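Local coordinates for protein L-serine ammonia-lyase (PDB 5C3U) that carries a bound pyridoxal-5'-phosphate and belongs to the pyridoxal-phosphate dependent enzymes, a family with an alpha/beta fold, at residues C60-A63 with V64-G68; K243-E246 with L247-N250; R268-A271 with E272-M276. All coordinates share one frame; numbering follows the deposited sequence.

Contact 1 of 3, residues C60-A63 with V64-G68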
# COMPACT_ATOMS: atom_id res chain seq x y z
N CYS A 60 -8.30 6.26 12.22
CA CYS A 60 -9.71 6.62 12.38
C CYS A 60 -10.30 6.20 13.72
O CYS A 60 -11.03 6.99 14.37
CB CYS A 60 -10.54 6.07 11.24
SG CYS A 60 -10.20 6.90 9.68
N TYR A 61 -9.97 4.97 14.15
CA TYR A 61 -10.40 4.43 15.44
C TYR A 61 -9.94 5.31 16.59
O TYR A 61 -10.74 5.70 17.44
CB TYR A 61 -9.91 2.98 15.61
CG TYR A 61 -10.55 2.27 16.79
CD1 TYR A 61 -9.97 2.30 18.06
CD2 TYR A 61 -11.78 1.63 16.64
CE1 TYR A 61 -10.59 1.69 19.14
CE2 TYR A 61 -12.40 1.00 17.71
CZ TYR A 61 -11.80 1.03 18.95
OH TYR A 61 -12.43 0.38 19.99
N GLN A 62 -8.65 5.66 16.60
CA GLN A 62 -8.09 6.52 17.61
C GLN A 62 -8.67 7.93 17.58
O GLN A 62 -8.90 8.53 18.65
CB GLN A 62 -6.55 6.54 17.51
CG GLN A 62 -5.86 7.23 18.70
CD GLN A 62 -6.34 6.69 20.05
OE1 GLN A 62 -6.26 5.50 20.32
NE2 GLN A 62 -6.82 7.58 20.90
N ALA A 63 -8.91 8.47 16.38
CA ALA A 63 -9.52 9.79 16.28
C ALA A 63 -10.87 9.82 16.99
O ALA A 63 -11.17 10.78 17.71
CB ALA A 63 -9.68 10.22 14.83
N VAL A 64 -11.67 8.78 16.78
CA VAL A 64 -12.99 8.72 17.41
C VAL A 64 -12.87 8.50 18.93
O VAL A 64 -13.60 9.12 19.71
CB VAL A 64 -13.92 7.69 16.75
CG1 VAL A 64 -15.21 7.51 17.57
CG2 VAL A 64 -14.29 8.14 15.33
N GLN A 65 -11.92 7.67 19.36
CA GLN A 65 -11.69 7.45 20.81
C GLN A 65 -11.34 8.77 21.50
O GLN A 65 -11.79 9.05 22.61
CB GLN A 65 -10.55 6.46 21.05
CG GLN A 65 -10.89 5.01 20.77
CD GLN A 65 -11.88 4.45 21.78
OE1 GLN A 65 -11.53 4.19 22.94
NE2 GLN A 65 -13.12 4.25 21.34
N THR A 66 -10.55 9.61 20.83
CA THR A 66 -10.13 10.87 21.44
C THR A 66 -11.14 12.03 21.27
O THR A 66 -11.36 12.81 22.19
CB THR A 66 -8.73 11.27 20.94
OG1 THR A 66 -7.82 10.20 21.22
CG2 THR A 66 -8.25 12.51 21.67
N ARG A 67 -11.74 12.13 20.09
CA ARG A 67 -12.49 13.33 19.71
C ARG A 67 -14.01 13.12 19.65
O ARG A 67 -14.76 14.08 19.48
CB ARG A 67 -12.02 13.86 18.34
CG ARG A 67 -10.54 14.24 18.23
CD ARG A 67 -10.26 15.67 18.64
NE ARG A 67 -11.08 16.65 17.92
CZ ARG A 67 -10.70 17.33 16.84
NH1 ARG A 67 -9.48 17.16 16.33
NH2 ARG A 67 -11.54 18.18 16.27
N GLY A 68 -14.45 11.88 19.77
CA GLY A 68 -15.89 11.56 19.75
C GLY A 68 -16.43 11.39 18.35
O GLY A 68 -15.68 11.39 17.37
O HOH W 1 -13.37 4.51 18.71
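The C-terminal turns of helix 52-67 join C60-A63 to V64-G68 through four successive i to i+4 backbone hydrogen bonds, from V64 N to C60 O through R67 N to A63 O, the last 2.8 Å long. Beyond them G68 N reaches V64 O at 2.9 Å, and G68 leaves helical geometry with a positive phi, a conformation in which a CB would press on the preceding carbonyl O.

Y61 and Q65 run side by side and point the same way, with ring and amide planes only 15° apart. The Q65 methylene CG meets Y61 CE1 obliquely at 3.7 Å. Their polar link is a water that donates to Y61 O and accepts from Q65 NE2 (2.7 Å) while sitting over the centre of one tyrosine face. In Q62, CG points away from the main-chain N (chi1 -169°) and the chain then bends at chi2, which brings NE2 forward, one turn on, to T66 OG1 at 2.8 Å. The hydroxyl lies in the amide plane, although the N-H...O angle of 138° is well short of straight. C60 and V64 instead meet F73 of strand 72-75 and L92 of helix 79-92, A63 also touches F73, and R67 NH2 is hydrogen-bonded to N140 OD1.

The chemistry is thus divided: an apolar side packs on strand 72-75 and helix 79-92, while side-chain and water-mediated bonds tie successive turns on the polar side.

Contact 2 of 3, residues K243-E246 with L247-N250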
# COMPACT_ATOMS: atom_id res chain seq x y z
N LYS A 243 10.28 9.79 8.36
CA LYS A 243 10.48 8.58 9.16
C LYS A 243 11.05 7.44 8.31
O LYS A 243 11.83 6.65 8.82
CB LYS A 243 9.16 8.16 9.83
CG LYS A 243 9.21 6.86 10.65
CD LYS A 243 10.21 6.89 11.80
CE LYS A 243 9.82 7.85 12.90
NZ LYS A 243 10.41 7.42 14.20
N SER A 244 10.66 7.37 7.03
CA SER A 244 11.10 6.28 6.15
C SER A 244 12.61 6.31 5.95
O SER A 244 13.28 5.27 6.04
CB SER A 244 10.41 6.36 4.78
OG SER A 244 9.01 6.16 4.94
N LEU A 245 13.11 7.50 5.68
CA LEU A 245 14.55 7.73 5.49
C LEU A 245 15.33 7.43 6.77
O LEU A 245 16.40 6.80 6.72
CB LEU A 245 14.77 9.18 5.04
CG LEU A 245 16.15 9.59 4.48
CD1 LEU A 245 16.48 8.80 3.22
CD2 LEU A 245 16.19 11.08 4.17
N GLU A 246 14.80 7.87 7.90
CA GLU A 246 15.37 7.60 9.22
C GLU A 246 15.47 6.10 9.52
O GLU A 246 16.53 5.61 9.91
CB GLU A 246 14.56 8.35 10.29
CG GLU A 246 14.78 7.92 11.73
CD GLU A 246 14.13 8.87 12.73
OE1 GLU A 246 13.03 9.41 12.44
OE2 GLU A 246 14.71 9.07 13.81
N LEU A 247 14.37 5.37 9.32
CA LEU A 247 14.37 3.91 9.54
C LEU A 247 15.29 3.18 8.55
O LEU A 247 15.85 2.14 8.88
CB LEU A 247 12.94 3.34 9.45
CG LEU A 247 11.96 3.78 10.54
CD1 LEU A 247 10.53 3.44 10.17
CD2 LEU A 247 12.31 3.18 11.89
N SER A 248 15.44 3.73 7.36
CA SER A 248 16.27 3.10 6.33
C SER A 248 17.75 3.08 6.72
O SER A 248 18.50 2.24 6.23
CB SER A 248 16.07 3.77 4.96
OG SER A 248 16.86 4.94 4.79
N LEU A 249 18.15 3.97 7.63
CA LEU A 249 19.54 3.99 8.13
C LEU A 249 19.82 2.91 9.18
O LEU A 249 20.97 2.50 9.34
CB LEU A 249 19.91 5.37 8.70
CG LEU A 249 19.75 6.67 7.90
CD1 LEU A 249 19.98 7.87 8.81
CD2 LEU A 249 20.66 6.72 6.68
N ASN A 250 18.78 2.45 9.87
CA ASN A 250 18.93 1.53 11.01
C ASN A 250 18.39 0.11 10.81
O ASN A 250 18.38 -0.70 11.75
CB ASN A 250 18.29 2.15 12.25
CG ASN A 250 18.80 3.54 12.53
OD1 ASN A 250 20.00 3.74 12.74
ND2 ASN A 250 17.90 4.52 12.52
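Helix 242-250 is a short, partly buried helix of the pyridoxal-phosphate dependent fold, and K243 meets L247 one turn later along it; between them in sequence, the S244 side chain lies about 7 Å from the bound pyridoxal-5'-phosphate. K243 CG approaches L247 CD1 at 3.7 Å, and its CD is almost as near to L247 CG, so the aliphatic part of the lysine covers the leucine branch. Bends at chi2 and chi3 fold the lysine chain toward E246, whose OE1 forms a long salt bridge with K243 NZ at 3.7 Å. Both K243 and L247 also touch helix 183-194, K243 at N186 and M190, L247 at N186 and I189; the pair therefore forms part of a helix-helix interface. On another side S248 touches F213 and V217 of helix 212-219.

The backbone is regular at first, with L247 N to K243 O at 2.9 Å, then changes toward the C-terminal end. L249 N bonds E246 O at 3.2 Å, an i to i+3 spacing, whereas its i to i+4 bond to L245 O is weak. S248 OG donates to that same L245 O at 2.7 Å. A chi1 of 83° sets this hydroxyl between the backbone nitrogen and carbonyl carbon, facing back to the preceding turn, and the donor is tilted 25° from the carbonyl plane.

Contact 3 of 3, residues R268-A271 with E272-M276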
# COMPACT_ATOMS: atom_id res chain seq x y z
N ARG A 268 -1.37 -8.81 -14.64
CA ARG A 268 -2.00 -9.76 -15.58
C ARG A 268 -1.72 -11.18 -15.11
O ARG A 268 -2.62 -12.01 -15.06
CB ARG A 268 -1.44 -9.56 -16.96
CG ARG A 268 -1.93 -10.60 -17.96
CD ARG A 268 -1.25 -10.42 -19.30
NE ARG A 268 0.16 -10.79 -19.27
CZ ARG A 268 0.61 -12.04 -19.42
NH1 ARG A 268 -0.24 -13.04 -19.60
NH2 ARG A 268 1.90 -12.29 -19.38
N LEU A 269 -0.47 -11.45 -14.75
CA LEU A 269 -0.06 -12.81 -14.32
C LEU A 269 -0.72 -13.24 -13.03
O LEU A 269 -1.14 -14.39 -12.91
CB LEU A 269 1.47 -12.90 -14.19
CG LEU A 269 2.13 -12.93 -15.58
CD1 LEU A 269 3.64 -12.75 -15.39
CD2 LEU A 269 1.84 -14.21 -16.34
N PHE A 270 -0.83 -12.31 -12.07
CA PHE A 270 -1.53 -12.58 -10.83
C PHE A 270 -3.03 -12.86 -11.05
O PHE A 270 -3.61 -13.72 -10.38
CB PHE A 270 -1.38 -11.41 -9.87
CG PHE A 270 -1.63 -11.78 -8.44
CD1 PHE A 270 -0.82 -12.72 -7.78
CD2 PHE A 270 -2.68 -11.21 -7.75
CE1 PHE A 270 -1.06 -13.04 -6.45
CE2 PHE A 270 -2.92 -11.53 -6.42
CZ PHE A 270 -2.11 -12.43 -5.78
N ALA A 271 -3.65 -12.14 -11.98
CA ALA A 271 -5.07 -12.40 -12.30
C ALA A 271 -5.22 -13.82 -12.89
O ALA A 271 -6.14 -14.54 -12.55
CB ALA A 271 -5.59 -11.35 -13.28
N GLU A 272 -4.32 -14.20 -13.79
CA GLU A 272 -4.37 -15.54 -14.38
C GLU A 272 -4.08 -16.66 -13.36
O GLU A 272 -4.76 -17.68 -13.33
CB GLU A 272 -3.43 -15.62 -15.59
CG GLU A 272 -3.74 -14.62 -16.71
CD GLU A 272 -5.03 -14.92 -17.48
OE1 GLU A 272 -6.00 -15.49 -16.92
OE2 GLU A 272 -5.09 -14.58 -18.68
N ASP A 273 -3.08 -16.44 -12.50
CA ASP A 273 -2.62 -17.46 -11.56
C ASP A 273 -3.51 -17.61 -10.32
O ASP A 273 -3.88 -18.73 -9.94
CB ASP A 273 -1.20 -17.16 -11.09
CG ASP A 273 -0.16 -17.40 -12.17
OD1 ASP A 273 -0.45 -18.17 -13.13
OD2 ASP A 273 0.94 -16.82 -12.06
N PHE A 274 -3.84 -16.48 -9.69
CA PHE A 274 -4.56 -16.49 -8.42
C PHE A 274 -6.01 -16.01 -8.50
O PHE A 274 -6.70 -16.03 -7.49
CB PHE A 274 -3.79 -15.68 -7.38
CG PHE A 274 -2.72 -16.47 -6.69
CD1 PHE A 274 -2.99 -17.12 -5.49
CD2 PHE A 274 -1.46 -16.62 -7.27
CE1 PHE A 274 -2.01 -17.88 -4.86
CE2 PHE A 274 -0.49 -17.39 -6.65
CZ PHE A 274 -0.76 -18.01 -5.44
N LYS A 275 -6.43 -15.58 -9.69
CA LYS A 275 -7.83 -15.23 -10.01
C LYS A 275 -8.23 -14.00 -9.18
O LYS A 275 -9.37 -13.87 -8.74
CB LYS A 275 -8.80 -16.39 -9.73
CG LYS A 275 -8.44 -17.75 -10.34
CD LYS A 275 -8.02 -17.70 -11.79
CE LYS A 275 -7.52 -19.07 -12.22
NZ LYS A 275 -7.12 -19.06 -13.65
N MET A 276 -7.28 -13.11 -8.95
CA MET A 276 -7.55 -11.89 -8.21
C MET A 276 -7.01 -10.71 -8.98
O MET A 276 -5.91 -10.82 -9.57
CB MET A 276 -6.90 -11.95 -6.85
CG MET A 276 -7.66 -12.88 -5.93
SD MET A 276 -6.60 -13.35 -4.58
CE MET A 276 -7.62 -14.66 -3.91
O HOH W 2 -3.15 -13.22 -20.00
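F270 and F274 lie in nearly parallel planes, 21° apart, but the rings are slid so far past each other that they barely overlap, with centroids 5.2 Å apart. What lies over one face of F270 is F274 CB, a CH-pi contact 4.0 Å from the ring centroid and 17° off its normal, while F274 CD2 touches F270 CE1 at 3.7 Å. A chi1 of -160° turns the F270 ring along the helix toward the following residues, and M276 CB meets it at CE2.

The pair sits on the last turn of helix 260-274, which ends as K275 takes a positive phi. F270 and F274 rest on L40 of strand 37-42, and M276, in the loop beyond, joins F270 on M42. F274 N bonds F270 O at 2.9 Å; K275 N then makes weak bonds to F270 O and A271 O. K275 NZ folds back to E272 O at 2.8 Å, in the carbonyl plane.

On the outer side, R268 and E272 meet through a water that accepts from R268 NH1 in the guanidinium plane and donates to E272 OE2 at 2.7 Å. R268 NH2 is held by a salt bridge to D265, and D273 OD2 by a hydrogen bond with Y290.

How the contacts relate
Along the chain the three contacts come in series, each centred on a single helix: contact 1 on helix 52-67, contact 2 on helix 242-250 and contact 3 on helix 260-274. Strand 253-258, an outermost strand of the six-stranded mixed sheet, separates the last two in sequence. The centres of contacts 1 and 2 are 28 Å apart, those of contacts 1 and 3 are 38 Å apart, and those of contacts 2 and 3 are 34 Å apart; none touch. Contact 1 packs on the four-stranded parallel sheet and helix 79-92, contact 3 on the mixed sheet, and contact 2 on helices 183-194 and 212-219. These are three separate parts of the fold, contact 2 being nearest the bound pyridoxal-5'-phosphate.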